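Local structure of ribosomal RNA small subunit methyltransferase E (5O96) at residues 83-88 / 194-199; 7-12 / 25-30; 94-99 / 132-137; 179-184 / 217-222. The protein probably methylates N3 of a specific uridine in 16S ribosomal RNA of the assembled small subunit, using S-adenosylmethionine as methyl donor. All blocks are in the same frame, centred on the assembly; numbering follows the deposited sequence.

Contact 1: 83-88 / 194-199; sequences IHLAQA and LIIGPE. With SAM (S-adenosylmethionine), chain I.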
# COMPACT_ATOMS: atom_id res chain seq x y z
N ILE A 83 -14.31 9.79 -0.77
CA ILE A 83 -13.55 9.67 -2.00
C ILE A 83 -14.20 8.61 -2.87
O ILE A 83 -14.51 7.52 -2.39
CB ILE A 83 -12.09 9.33 -1.73
CG1 ILE A 83 -11.51 10.36 -0.76
CG2 ILE A 83 -11.34 9.26 -3.04
CD1 ILE A 83 -10.10 10.08 -0.31
N HIS A 84 -14.44 8.94 -4.13
CA HIS A 84 -14.90 8.00 -5.14
C HIS A 84 -13.68 7.64 -5.98
O HIS A 84 -13.19 8.47 -6.75
CB HIS A 84 -16.02 8.60 -5.99
CG HIS A 84 -16.59 7.65 -6.99
ND1 HIS A 84 -17.57 8.01 -7.89
CD2 HIS A 84 -16.31 6.35 -7.24
CE1 HIS A 84 -17.89 6.97 -8.63
NE2 HIS A 84 -17.14 5.95 -8.27
N LEU A 85 -13.13 6.44 -5.76
CA LEU A 85 -11.99 5.95 -6.53
C LEU A 85 -12.47 5.41 -7.86
O LEU A 85 -13.35 4.55 -7.92
CB LEU A 85 -11.24 4.85 -5.77
CG LEU A 85 -10.09 4.09 -6.46
CD1 LEU A 85 -8.92 5.00 -6.83
CD2 LEU A 85 -9.57 2.93 -5.56
N ALA A 86 -11.90 5.91 -8.93
CA ALA A 86 -12.07 5.29 -10.23
C ALA A 86 -10.72 4.67 -10.59
O ALA A 86 -9.77 5.39 -10.93
CB ALA A 86 -12.55 6.29 -11.28
N GLN A 87 -10.63 3.34 -10.51
CA GLN A 87 -9.36 2.62 -10.63
C GLN A 87 -9.34 1.88 -11.97
O GLN A 87 -10.18 1.02 -12.23
CB GLN A 87 -9.19 1.65 -9.46
CG GLN A 87 -7.84 0.87 -9.44
CD GLN A 87 -6.67 1.72 -8.98
OE1 GLN A 87 -6.87 2.74 -8.35
NE2 GLN A 87 -5.46 1.31 -9.29
N ALA A 88 -8.38 2.23 -12.82
CA ALA A 88 -8.14 1.44 -14.04
C ALA A 88 -8.00 -0.03 -13.71
O ALA A 88 -7.30 -0.40 -12.77
CB ALA A 88 -6.87 1.92 -14.72
N LEU A 194 -11.39 10.61 -7.77
CA LEU A 194 -9.97 10.35 -7.98
C LEU A 194 -9.80 9.29 -9.06
O LEU A 194 -10.22 8.13 -8.86
CB LEU A 194 -9.31 9.89 -6.68
CG LEU A 194 -7.84 9.46 -6.74
CD1 LEU A 194 -6.91 10.62 -7.06
CD2 LEU A 194 -7.42 8.81 -5.44
N ILE A 195 -9.18 9.66 -10.17
CA ILE A 195 -8.88 8.73 -11.26
C ILE A 195 -7.42 8.27 -11.17
O ILE A 195 -6.49 9.09 -11.08
CB ILE A 195 -9.19 9.35 -12.63
CG1 ILE A 195 -10.68 9.68 -12.74
CG2 ILE A 195 -8.80 8.39 -13.76
CD1 ILE A 195 -11.03 10.43 -14.06
N ILE A 196 -7.22 6.95 -11.15
CA ILE A 196 -5.88 6.36 -11.21
C ILE A 196 -5.84 5.40 -12.38
O ILE A 196 -6.71 4.54 -12.52
CB ILE A 196 -5.49 5.67 -9.89
CG1 ILE A 196 -5.24 6.77 -8.84
CG2 ILE A 196 -4.20 4.82 -10.10
CD1 ILE A 196 -5.76 6.46 -7.54
N GLY A 197 -4.85 5.58 -13.24
CA GLY A 197 -4.83 4.92 -14.52
C GLY A 197 -4.00 3.67 -14.49
O GLY A 197 -3.42 3.29 -13.47
N PRO A 198 -3.95 2.99 -15.62
CA PRO A 198 -3.31 1.68 -15.69
C PRO A 198 -1.81 1.89 -15.86
O PRO A 198 -1.35 3.02 -16.00
CB PRO A 198 -3.93 1.07 -16.95
CG PRO A 198 -4.07 2.27 -17.85
CD PRO A 198 -4.46 3.43 -16.93
N GLU A 199 -1.08 0.76 -15.91
CA GLU A 199 0.37 0.83 -15.96
C GLU A 199 0.85 1.75 -17.08
O GLU A 199 1.69 2.63 -16.85
CB GLU A 199 1.01 -0.55 -16.09
CG GLU A 199 2.54 -0.45 -15.99
CD GLU A 199 3.28 -1.74 -16.33
OE1 GLU A 199 2.72 -2.84 -16.11
OE2 GLU A 199 4.43 -1.66 -16.82
N SAM I . 3.63 2.43 -12.98
CA SAM I . 2.43 1.68 -12.63
C SAM I . 2.47 0.14 -12.72
O SAM I . 3.51 -0.50 -12.78
OXT SAM I . 1.45 -0.55 -12.72
CB SAM I . 1.34 2.19 -13.51
CG SAM I . 0.11 2.91 -13.02
SD SAM I . 0.52 4.61 -12.79
CE SAM I . -0.06 4.94 -11.13
C5' SAM I . -0.80 5.33 -13.79
C4' SAM I . -0.34 6.68 -14.29
O4' SAM I . -0.25 7.52 -13.16
C3' SAM I . 1.09 6.58 -14.81
O3' SAM I . 1.20 6.42 -16.20
C2' SAM I . 1.72 7.89 -14.43
O2' SAM I . 1.64 8.73 -15.55
C1' SAM I . 0.83 8.41 -13.32
N9 SAM I . 1.71 8.55 -12.16
C8 SAM I . 2.43 7.57 -11.50
N7 SAM I . 3.15 8.14 -10.51
C5 SAM I . 2.89 9.47 -10.53
C6 SAM I . 3.35 10.50 -9.75
N6 SAM I . 4.22 10.23 -8.79
N1 SAM I . 2.94 11.78 -10.02
C2 SAM I . 2.05 12.04 -11.04
N3 SAM I . 1.58 11.00 -11.83
C4 SAM I . 2.01 9.74 -11.56
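Leu85, Ala86 and Gln87 pair with Leu194, Ile195 and Ile196 on neighbouring parallel strands. Four backbone hydrogen bonds zigzag between them. Leu194 N donates to His84 O, and Ala86 N donates back to Leu194 O at 2.8 Å. Ile196 N then gives to Ala86 O, and Ala88 N to Ile196 O at 2.9 Å with an N-H...O angle of 173°. A CA-H...O contact from Ile195 to Ala86 O adds to the ladder.

Apolar packing follows on both faces. On the face of Leu85, Gln87, Leu194 and Ile196, Leu85 CD1 meets Ile196 CD1 at 3.6 Å. Gln87 has CG anti to its backbone N (chi1 -177°) and bends at chi2, which lays its amide against Ile196. OE1 is 3.6 Å from Ile196 CB and is buried without a polar partner in the model. NE2 has a weak hydrogen bond to Thr227 O. On the other face Ala86 CB lies 4.1 Å from Ile195 CG1.

Past the end of strand 191-196, Pro198 CD packs on Ala88 CB at 3.6 Å. Gly197 is part of the S-adenosylmethionine site, and its O comes within 3.3 Å of cofactor C5'.

These are central strands of the parallel sheet of the SPOUT-type methyltransferase domain. Helices 93-104 and 227-242 cover the Leu85 and Gln87 face. Helix 159-165 packs on Ala86 and Ile195.

Contact 2: 7-12 / 25-30; sequences IRIYQP and PEAGQH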
# COMPACT_ATOMS: atom_id res chain seq x y z
N ILE A 7 -13.10 -11.10 16.91
CA ILE A 7 -13.44 -11.35 15.52
C ILE A 7 -14.67 -10.53 15.17
O ILE A 7 -15.62 -10.45 15.96
CB ILE A 7 -13.64 -12.86 15.28
CG1 ILE A 7 -12.29 -13.57 15.36
CG2 ILE A 7 -14.27 -13.13 13.94
CD1 ILE A 7 -11.13 -12.74 14.80
N ARG A 8 -14.64 -9.90 14.00
CA ARG A 8 -15.75 -9.12 13.46
C ARG A 8 -16.30 -9.84 12.24
O ARG A 8 -15.52 -10.32 11.41
CB ARG A 8 -15.31 -7.71 13.07
CG ARG A 8 -14.96 -6.78 14.23
CD ARG A 8 -14.21 -5.57 13.70
NE ARG A 8 -14.76 -5.14 12.42
CZ ARG A 8 -15.72 -4.23 12.28
NH1 ARG A 8 -16.26 -3.65 13.35
NH2 ARG A 8 -16.16 -3.91 11.08
N ILE A 9 -17.62 -9.93 12.15
CA ILE A 9 -18.27 -10.67 11.07
C ILE A 9 -19.34 -9.77 10.46
O ILE A 9 -20.16 -9.20 11.18
CB ILE A 9 -18.90 -11.99 11.57
CG1 ILE A 9 -17.83 -12.91 12.15
CG2 ILE A 9 -19.60 -12.72 10.45
CD1 ILE A 9 -16.80 -13.34 11.13
N TYR A 10 -19.32 -9.65 9.14
CA TYR A 10 -20.36 -8.91 8.44
C TYR A 10 -21.62 -9.75 8.44
O TYR A 10 -21.60 -10.92 8.04
CB TYR A 10 -19.92 -8.59 7.01
CG TYR A 10 -20.95 -7.86 6.15
CD1 TYR A 10 -21.45 -6.61 6.53
CD2 TYR A 10 -21.40 -8.41 4.95
CE1 TYR A 10 -22.39 -5.92 5.75
CE2 TYR A 10 -22.34 -7.73 4.15
CZ TYR A 10 -22.83 -6.49 4.56
OH TYR A 10 -23.75 -5.82 3.79
N GLN A 11 -22.71 -9.17 8.92
CA GLN A 11 -24.00 -9.84 8.98
C GLN A 11 -25.07 -8.77 8.86
O GLN A 11 -25.52 -8.21 9.86
CB GLN A 11 -24.17 -10.64 10.27
CG GLN A 11 -25.45 -11.44 10.36
CD GLN A 11 -25.57 -12.46 9.26
OE1 GLN A 11 -24.99 -13.55 9.34
NE2 GLN A 11 -26.31 -12.11 8.21
N PRO A 12 -25.47 -8.43 7.64
CA PRO A 12 -26.45 -7.35 7.47
C PRO A 12 -27.81 -7.77 8.01
O PRO A 12 -28.04 -8.93 8.35
CB PRO A 12 -26.48 -7.11 5.96
CG PRO A 12 -26.04 -8.40 5.38
CD PRO A 12 -25.04 -8.98 6.34
N PRO A 25 -25.19 -18.05 5.35
CA PRO A 25 -24.28 -19.05 4.79
C PRO A 25 -22.82 -18.65 4.88
O PRO A 25 -22.03 -19.35 5.52
CB PRO A 25 -24.75 -19.16 3.33
CG PRO A 25 -26.21 -18.88 3.40
CD PRO A 25 -26.44 -17.95 4.57
N GLU A 26 -22.46 -17.51 4.28
CA GLU A 26 -21.05 -17.12 4.25
C GLU A 26 -20.54 -16.77 5.64
O GLU A 26 -19.43 -17.18 6.02
CB GLU A 26 -20.85 -15.94 3.30
CG GLU A 26 -19.62 -16.10 2.42
CD GLU A 26 -19.68 -15.22 1.19
OE1 GLU A 26 -20.34 -14.16 1.26
OE2 GLU A 26 -19.08 -15.59 0.16
N ALA A 27 -21.32 -16.03 6.42
CA ALA A 27 -20.93 -15.71 7.79
C ALA A 27 -20.68 -16.99 8.59
O ALA A 27 -19.58 -17.20 9.12
CB ALA A 27 -21.99 -14.84 8.46
N GLY A 28 -21.68 -17.88 8.66
CA GLY A 28 -21.53 -19.11 9.42
C GLY A 28 -20.43 -20.01 8.89
O GLY A 28 -19.72 -20.66 9.66
N GLN A 29 -20.28 -20.07 7.56
CA GLN A 29 -19.17 -20.81 6.97
C GLN A 29 -17.83 -20.15 7.29
O GLN A 29 -16.82 -20.85 7.44
CB GLN A 29 -19.36 -20.93 5.46
CG GLN A 29 -18.11 -21.32 4.69
CD GLN A 29 -18.13 -22.77 4.26
OE1 GLN A 29 -19.10 -23.48 4.48
NE2 GLN A 29 -17.04 -23.21 3.62
N HIS A 30 -17.80 -18.82 7.40
CA HIS A 30 -16.58 -18.16 7.86
C HIS A 30 -16.24 -18.56 9.29
O HIS A 30 -15.13 -19.03 9.57
CB HIS A 30 -16.73 -16.64 7.75
CG HIS A 30 -15.44 -15.89 7.92
ND1 HIS A 30 -15.39 -14.58 8.36
CD2 HIS A 30 -14.16 -16.25 7.68
CE1 HIS A 30 -14.13 -14.18 8.40
NE2 HIS A 30 -13.36 -15.17 7.99
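This is a strand-on-helix packing contact in the PUA-type N-terminal part of the protein, where Ile9 meets Ala27 and His30. Strand 8-10 is an outermost strand of the mixed sheet within this chain, and helix 25-34 lies against it. The two segments run roughly antiparallel, at 156°, with axes 8.7 Å apart.

Ile9 carries most of the contact from the strand side, using two branches. Its CG2 lies anti to the backbone N and meets Ala27 CB at 3.8 Å. Its CG1 branch, with chi1 -61° and chi2 -63°, turns CD1 to the His30 ring. CD1 approaches the ring obliquely, nearest ND1 at 3.3 Å and then CE1.

Gln11 adds a polar group beside the same alanine. Its chain bends at chi2 and brings OE1 to 3.4 Å from Ala27 CB. That oxygen accepts a hydrogen bond from Ser24 N, just before the helix. Ser24 OG in turn accepts from Ala27 N near the helix start.

Leu43 and Leu45 of strand 42-46 also pack on Ile9. Between the segments the chemistry is van der Waals contact alone. The small side chain of Ala27 is consistent with the close approach of the helix, and the polar bond of Gln11 fixes its amide oxygen beside that methyl.

Contact 3: 94-99 / 132-137; sequences RMEMVM and HQWLNI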
# COMPACT_ATOMS: atom_id res chain seq x y z
N ARG A 94 -3.10 -7.41 -8.27
CA ARG A 94 -2.98 -6.00 -7.99
C ARG A 94 -4.35 -5.36 -7.79
O ARG A 94 -4.51 -4.50 -6.92
CB ARG A 94 -2.22 -5.29 -9.11
CG ARG A 94 -0.80 -5.79 -9.30
CD ARG A 94 -0.11 -4.90 -10.34
NE ARG A 94 0.69 -5.64 -11.31
CZ ARG A 94 0.37 -5.77 -12.59
NH1 ARG A 94 -0.74 -5.24 -13.07
NH2 ARG A 94 1.17 -6.45 -13.40
N MET A 95 -5.34 -5.75 -8.59
CA MET A 95 -6.66 -5.17 -8.43
C MET A 95 -7.27 -5.58 -7.09
O MET A 95 -7.91 -4.76 -6.42
CB MET A 95 -7.55 -5.58 -9.61
CG MET A 95 -8.78 -4.69 -9.88
SD MET A 95 -8.62 -2.94 -10.32
CE MET A 95 -6.93 -2.72 -10.80
N GLU A 96 -7.07 -6.83 -6.69
CA GLU A 96 -7.55 -7.28 -5.38
C GLU A 96 -6.85 -6.52 -4.27
O GLU A 96 -7.46 -6.22 -3.23
CB GLU A 96 -7.31 -8.78 -5.24
CG GLU A 96 -8.04 -9.62 -6.27
CD GLU A 96 -7.82 -11.11 -6.08
OE1 GLU A 96 -6.79 -11.48 -5.50
OE2 GLU A 96 -8.69 -11.91 -6.51
N MET A 97 -5.57 -6.22 -4.46
CA MET A 97 -4.84 -5.42 -3.50
C MET A 97 -5.50 -4.06 -3.33
O MET A 97 -5.75 -3.61 -2.20
CB MET A 97 -3.39 -5.29 -3.95
CG MET A 97 -2.42 -4.61 -2.95
SD MET A 97 -2.56 -2.83 -3.07
CE MET A 97 -0.82 -2.40 -2.87
N VAL A 98 -5.82 -3.40 -4.45
CA VAL A 98 -6.49 -2.10 -4.40
C VAL A 98 -7.84 -2.22 -3.73
O VAL A 98 -8.22 -1.36 -2.91
CB VAL A 98 -6.62 -1.51 -5.82
CG1 VAL A 98 -7.46 -0.22 -5.79
CG2 VAL A 98 -5.24 -1.25 -6.42
N MET A 99 -8.61 -3.27 -4.05
CA MET A 99 -9.91 -3.43 -3.41
C MET A 99 -9.78 -3.50 -1.89
O MET A 99 -10.54 -2.85 -1.16
CB MET A 99 -10.61 -4.67 -3.95
CG MET A 99 -10.95 -4.60 -5.44
SD MET A 99 -12.22 -3.35 -5.86
CE MET A 99 -11.49 -2.63 -7.31
N HIS A 132 -17.90 -9.99 -8.29
CA HIS A 132 -18.25 -10.78 -7.12
C HIS A 132 -17.04 -10.96 -6.20
O HIS A 132 -17.13 -10.73 -4.99
CB HIS A 132 -18.82 -12.12 -7.61
CG HIS A 132 -19.44 -12.96 -6.53
ND1 HIS A 132 -20.69 -12.69 -6.02
CD2 HIS A 132 -19.00 -14.06 -5.89
CE1 HIS A 132 -20.99 -13.60 -5.11
NE2 HIS A 132 -19.98 -14.44 -5.01
N GLN A 133 -15.89 -11.33 -6.76
CA GLN A 133 -14.71 -11.57 -5.95
C GLN A 133 -14.23 -10.29 -5.30
O GLN A 133 -13.81 -10.29 -4.13
CB GLN A 133 -13.59 -12.17 -6.81
CG GLN A 133 -13.94 -13.51 -7.39
CD GLN A 133 -12.91 -14.03 -8.38
OE1 GLN A 133 -12.02 -13.29 -8.82
NE2 GLN A 133 -13.02 -15.31 -8.72
N TRP A 134 -14.27 -9.19 -6.05
CA TRP A 134 -13.89 -7.90 -5.51
C TRP A 134 -14.77 -7.51 -4.32
O TRP A 134 -14.28 -6.96 -3.33
CB TRP A 134 -13.96 -6.84 -6.62
CG TRP A 134 -12.93 -7.01 -7.71
CD1 TRP A 134 -11.76 -7.70 -7.63
CD2 TRP A 134 -12.98 -6.46 -9.04
NE1 TRP A 134 -11.07 -7.62 -8.82
CE2 TRP A 134 -11.80 -6.86 -9.70
CE3 TRP A 134 -13.91 -5.67 -9.73
CZ2 TRP A 134 -11.52 -6.49 -11.02
CZ3 TRP A 134 -13.64 -5.32 -11.04
CH2 TRP A 134 -12.45 -5.72 -11.67
N LEU A 135 -16.08 -7.78 -4.39
CA LEU A 135 -16.94 -7.34 -3.30
C LEU A 135 -16.64 -8.12 -2.02
O LEU A 135 -16.70 -7.57 -0.92
CB LEU A 135 -18.43 -7.47 -3.68
CG LEU A 135 -19.36 -7.05 -2.54
CD1 LEU A 135 -19.06 -5.61 -2.08
CD2 LEU A 135 -20.81 -7.20 -2.90
N ASN A 136 -16.29 -9.40 -2.14
CA ASN A 136 -16.01 -10.18 -0.95
C ASN A 136 -14.72 -9.71 -0.28
O ASN A 136 -14.64 -9.65 0.94
CB ASN A 136 -15.95 -11.67 -1.28
CG ASN A 136 -17.30 -12.20 -1.75
OD1 ASN A 136 -18.35 -11.60 -1.48
ND2 ASN A 136 -17.27 -13.33 -2.45
N ILE A 137 -13.71 -9.35 -1.09
CA ILE A 137 -12.47 -8.78 -0.58
C ILE A 137 -12.74 -7.49 0.17
O ILE A 137 -12.10 -7.21 1.19
CB ILE A 137 -11.49 -8.53 -1.75
CG1 ILE A 137 -10.93 -9.84 -2.29
CG2 ILE A 137 -10.39 -7.56 -1.32
CD1 ILE A 137 -10.40 -9.73 -3.70
O HOH W 1 -10.30 -11.25 -8.70
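Met99 chi1 of -64° and a bend at chi2 bring its thioether alongside the indole of Trp134. Met95 takes another course: CG is anti to the backbone N (chi1 -159°), and bends at chi2 and chi3 lead its end away from helix 132-137.

Met99 CG makes an off-centre CH-pi contact, 4.2 Å from the centroid of the five-membered ring of Trp134. Its SD approaches the same ring obliquely, 4.7 Å from the centroid, a Met-aromatic contact. Met95 CG touches Trp134 CZ2 at 3.5 Å, and its SD makes a second, longer Met-aromatic contact with the six-membered ring. Glu96 CG lies at the edge of the indole, near its plane.

Ile137 lies about one turn further along the helix. Its CD1 packs on Glu96 CG at 3.5 Å, the two side chains crossing at about a right angle. Its CG2 meets Met99 CB at 3.9 Å. Beyond this apolar patch a water donates to Glu96 OE2 at 2.8 Å and to Gln133 OE1 at 2.7 Å.

The axes of helical segments 94-99 and 132-137 cross at -40°. Both pack on the parallel sheet of the methyltransferase domain: Met99 touches Ile110, Trp134 Pro112 and Met95 Gln87. Sulfur, methylene and methyl groups around the indole hold the inner side by dispersion. On the more open side a water joins two acceptor oxygens.

Contact 4: 179-184 / 217-222; sequences SKTWRD and PLSLGP. With SAM (S-adenosylmethionine), chain I.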
# COMPACT_ATOMS: atom_id res chain seq x y z
N SER A 179 0.96 18.84 -13.34
CA SER A 179 0.42 18.39 -12.07
C SER A 179 0.81 19.32 -10.91
O SER A 179 1.82 20.03 -10.94
CB SER A 179 0.92 16.99 -11.76
OG SER A 179 2.31 17.00 -11.49
N LYS A 180 -0.01 19.29 -9.87
CA LYS A 180 0.28 20.01 -8.65
C LYS A 180 0.12 19.05 -7.48
O LYS A 180 -0.59 18.04 -7.57
CB LYS A 180 -0.65 21.22 -8.52
CG LYS A 180 -0.56 22.19 -9.70
CD LYS A 180 -1.76 23.12 -9.71
CE LYS A 180 -1.58 24.35 -10.61
NZ LYS A 180 -2.63 25.36 -10.31
N THR A 181 0.76 19.39 -6.36
CA THR A 181 0.67 18.53 -5.19
C THR A 181 -0.63 18.78 -4.46
O THR A 181 -1.37 19.73 -4.75
CB THR A 181 1.83 18.76 -4.23
OG1 THR A 181 1.63 20.01 -3.55
CG2 THR A 181 3.13 18.83 -4.99
N TRP A 182 -0.89 17.92 -3.47
CA TRP A 182 -2.11 18.04 -2.69
C TRP A 182 -2.26 19.41 -2.04
O TRP A 182 -3.38 19.82 -1.75
CB TRP A 182 -2.14 16.96 -1.63
CG TRP A 182 -1.15 17.17 -0.53
CD1 TRP A 182 0.11 16.71 -0.49
CD2 TRP A 182 -1.36 17.89 0.68
NE1 TRP A 182 0.72 17.09 0.68
CE2 TRP A 182 -0.17 17.81 1.42
CE3 TRP A 182 -2.45 18.60 1.21
CZ2 TRP A 182 -0.02 18.42 2.67
CZ3 TRP A 182 -2.31 19.21 2.44
CH2 TRP A 182 -1.10 19.11 3.17
N ARG A 183 -1.16 20.13 -1.81
CA ARG A 183 -1.27 21.43 -1.16
C ARG A 183 -1.87 22.48 -2.08
O ARG A 183 -2.35 23.50 -1.60
CB ARG A 183 0.11 21.89 -0.67
CG ARG A 183 0.79 20.91 0.33
CD ARG A 183 2.22 21.32 0.66
NE ARG A 183 2.78 20.52 1.74
CZ ARG A 183 2.64 20.79 3.04
NH1 ARG A 183 1.96 21.86 3.47
NH2 ARG A 183 3.19 19.98 3.93
N ASP A 184 -1.87 22.24 -3.39
CA ASP A 184 -2.42 23.20 -4.34
C ASP A 184 -3.92 23.04 -4.57
O ASP A 184 -4.50 23.78 -5.36
CB ASP A 184 -1.67 23.09 -5.68
CG ASP A 184 -0.27 23.70 -5.63
OD1 ASP A 184 -0.09 24.77 -5.02
OD2 ASP A 184 0.67 23.10 -6.19
N PRO A 217 -4.83 17.72 -12.51
CA PRO A 217 -3.71 16.76 -12.38
C PRO A 217 -3.00 16.84 -11.03
O PRO A 217 -2.46 17.88 -10.63
CB PRO A 217 -2.78 17.15 -13.52
CG PRO A 217 -2.99 18.63 -13.67
CD PRO A 217 -4.47 18.87 -13.35
N LEU A 218 -2.96 15.71 -10.34
CA LEU A 218 -2.32 15.56 -9.04
C LEU A 218 -1.04 14.73 -9.17
O LEU A 218 -1.07 13.65 -9.76
CB LEU A 218 -3.28 14.84 -8.09
CG LEU A 218 -2.69 14.45 -6.73
CD1 LEU A 218 -2.65 15.72 -5.92
CD2 LEU A 218 -3.49 13.30 -6.05
N SER A 219 0.06 15.21 -8.59
CA SER A 219 1.29 14.43 -8.49
C SER A 219 1.43 13.77 -7.12
O SER A 219 0.86 14.22 -6.11
CB SER A 219 2.51 15.31 -8.74
OG SER A 219 2.47 16.42 -7.85
N LEU A 220 2.25 12.71 -7.08
CA LEU A 220 2.60 12.03 -5.84
C LEU A 220 4.11 11.78 -5.80
O LEU A 220 4.57 10.65 -5.62
CB LEU A 220 1.82 10.73 -5.64
CG LEU A 220 0.30 10.94 -5.49
CD1 LEU A 220 -0.41 9.61 -5.53
CD2 LEU A 220 -0.02 11.65 -4.19
N GLY A 221 4.88 12.85 -5.93
CA GLY A 221 6.32 12.78 -5.86
C GLY A 221 6.96 12.48 -7.20
O GLY A 221 6.28 12.17 -8.18
N PRO A 222 8.29 12.52 -7.24
CA PRO A 222 9.03 12.39 -8.50
C PRO A 222 9.30 10.96 -8.92
O PRO A 222 9.98 10.76 -9.93
CB PRO A 222 10.35 13.09 -8.17
CG PRO A 222 10.54 12.83 -6.67
CD PRO A 222 9.17 12.83 -6.09
N SAM I . 3.63 2.43 -12.98
CA SAM I . 2.43 1.68 -12.63
C SAM I . 2.47 0.14 -12.72
O SAM I . 3.51 -0.50 -12.78
OXT SAM I . 1.45 -0.55 -12.72
CB SAM I . 1.34 2.19 -13.51
CG SAM I . 0.11 2.91 -13.02
SD SAM I . 0.52 4.61 -12.79
CE SAM I . -0.06 4.94 -11.13
C5' SAM I . -0.80 5.33 -13.79
C4' SAM I . -0.34 6.68 -14.29
O4' SAM I . -0.25 7.52 -13.16
C3' SAM I . 1.09 6.58 -14.81
O3' SAM I . 1.20 6.42 -16.20
C2' SAM I . 1.72 7.89 -14.43
O2' SAM I . 1.64 8.73 -15.55
C1' SAM I . 0.83 8.41 -13.32
N9 SAM I . 1.71 8.55 -12.16
C8 SAM I . 2.43 7.57 -11.50
N7 SAM I . 3.15 8.14 -10.51
C5 SAM I . 2.89 9.47 -10.53
C6 SAM I . 3.35 10.50 -9.75
N6 SAM I . 4.22 10.23 -8.79
N1 SAM I . 2.94 11.78 -10.02
C2 SAM I . 2.05 12.04 -11.04
N3 SAM I . 1.58 11.00 -11.83
C4 SAM I . 2.01 9.74 -11.56
O HOH W 2 3.28 18.67 -9.12
O HOH W 3 0.68 15.44 -3.77
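Ser219, next to Leu218, reaches toward segment 179-184. Its CB meets Ser179 OG at 3.2 Å. Its OG sits between the backbone N and the carbonyl carbon (chi1 55°), which puts it near Thr181 CG2, 3.8 Å off. At the tip, one water hydrogen-bonds to Ser219 OG at 2.7 Å and donates to Ser179 OG. Ser179 OG has a further hydrogen bond with Pro176 O.

The backbones make a single bridge. Lys180 N donates to Pro217 O at 2.9 Å. Ser219 N donates to Lys180 O from well above the carbonyl plane, 49° out of it. Leu218 CD1 packs by Lys180 O and Trp182 N. A second water takes the Trp182 N-H and donates to Ser219 O at 2.6 Å.

Leu220 and Gly221 belong to the S-adenosylmethionine site: cofactor N6 donates to Gly221 O at 2.9 Å. This is consistent with the cofactor-binding loops of the knotted C-terminal region in SPOUT methyltransferases.

Strand 216-218 is an outermost strand of the parallel sheet within this chain, beside strand 170-174. Loop 179-184 lies along its outer side. Helix 227-242 packs on Trp182 and Leu220, and Trp182 NE1 hydrogen-bonds to Ala240 O of the second subunit.

Contact 1 is the buried centre of the parallel sheet, and contact 4 lies at the surface by an outermost strand of it. Both rely on backbone hydrogen bonds and both touch S-adenosylmethionine, but contact 4 adds waters and touches the second subunit. Contact 3 is partly buried and rests on side chains and one bridging water. It touches contact 1 directly, as Met95 and Val98 of helix 93-104 pack on strand 82-88. Contact 2 is a small, buried van der Waals contact of a helix on the mixed sheet, with its centre about 30 Å from that of contact 1. It meets contact 3 where Glu26 packs on Asn136 of helix 124-145.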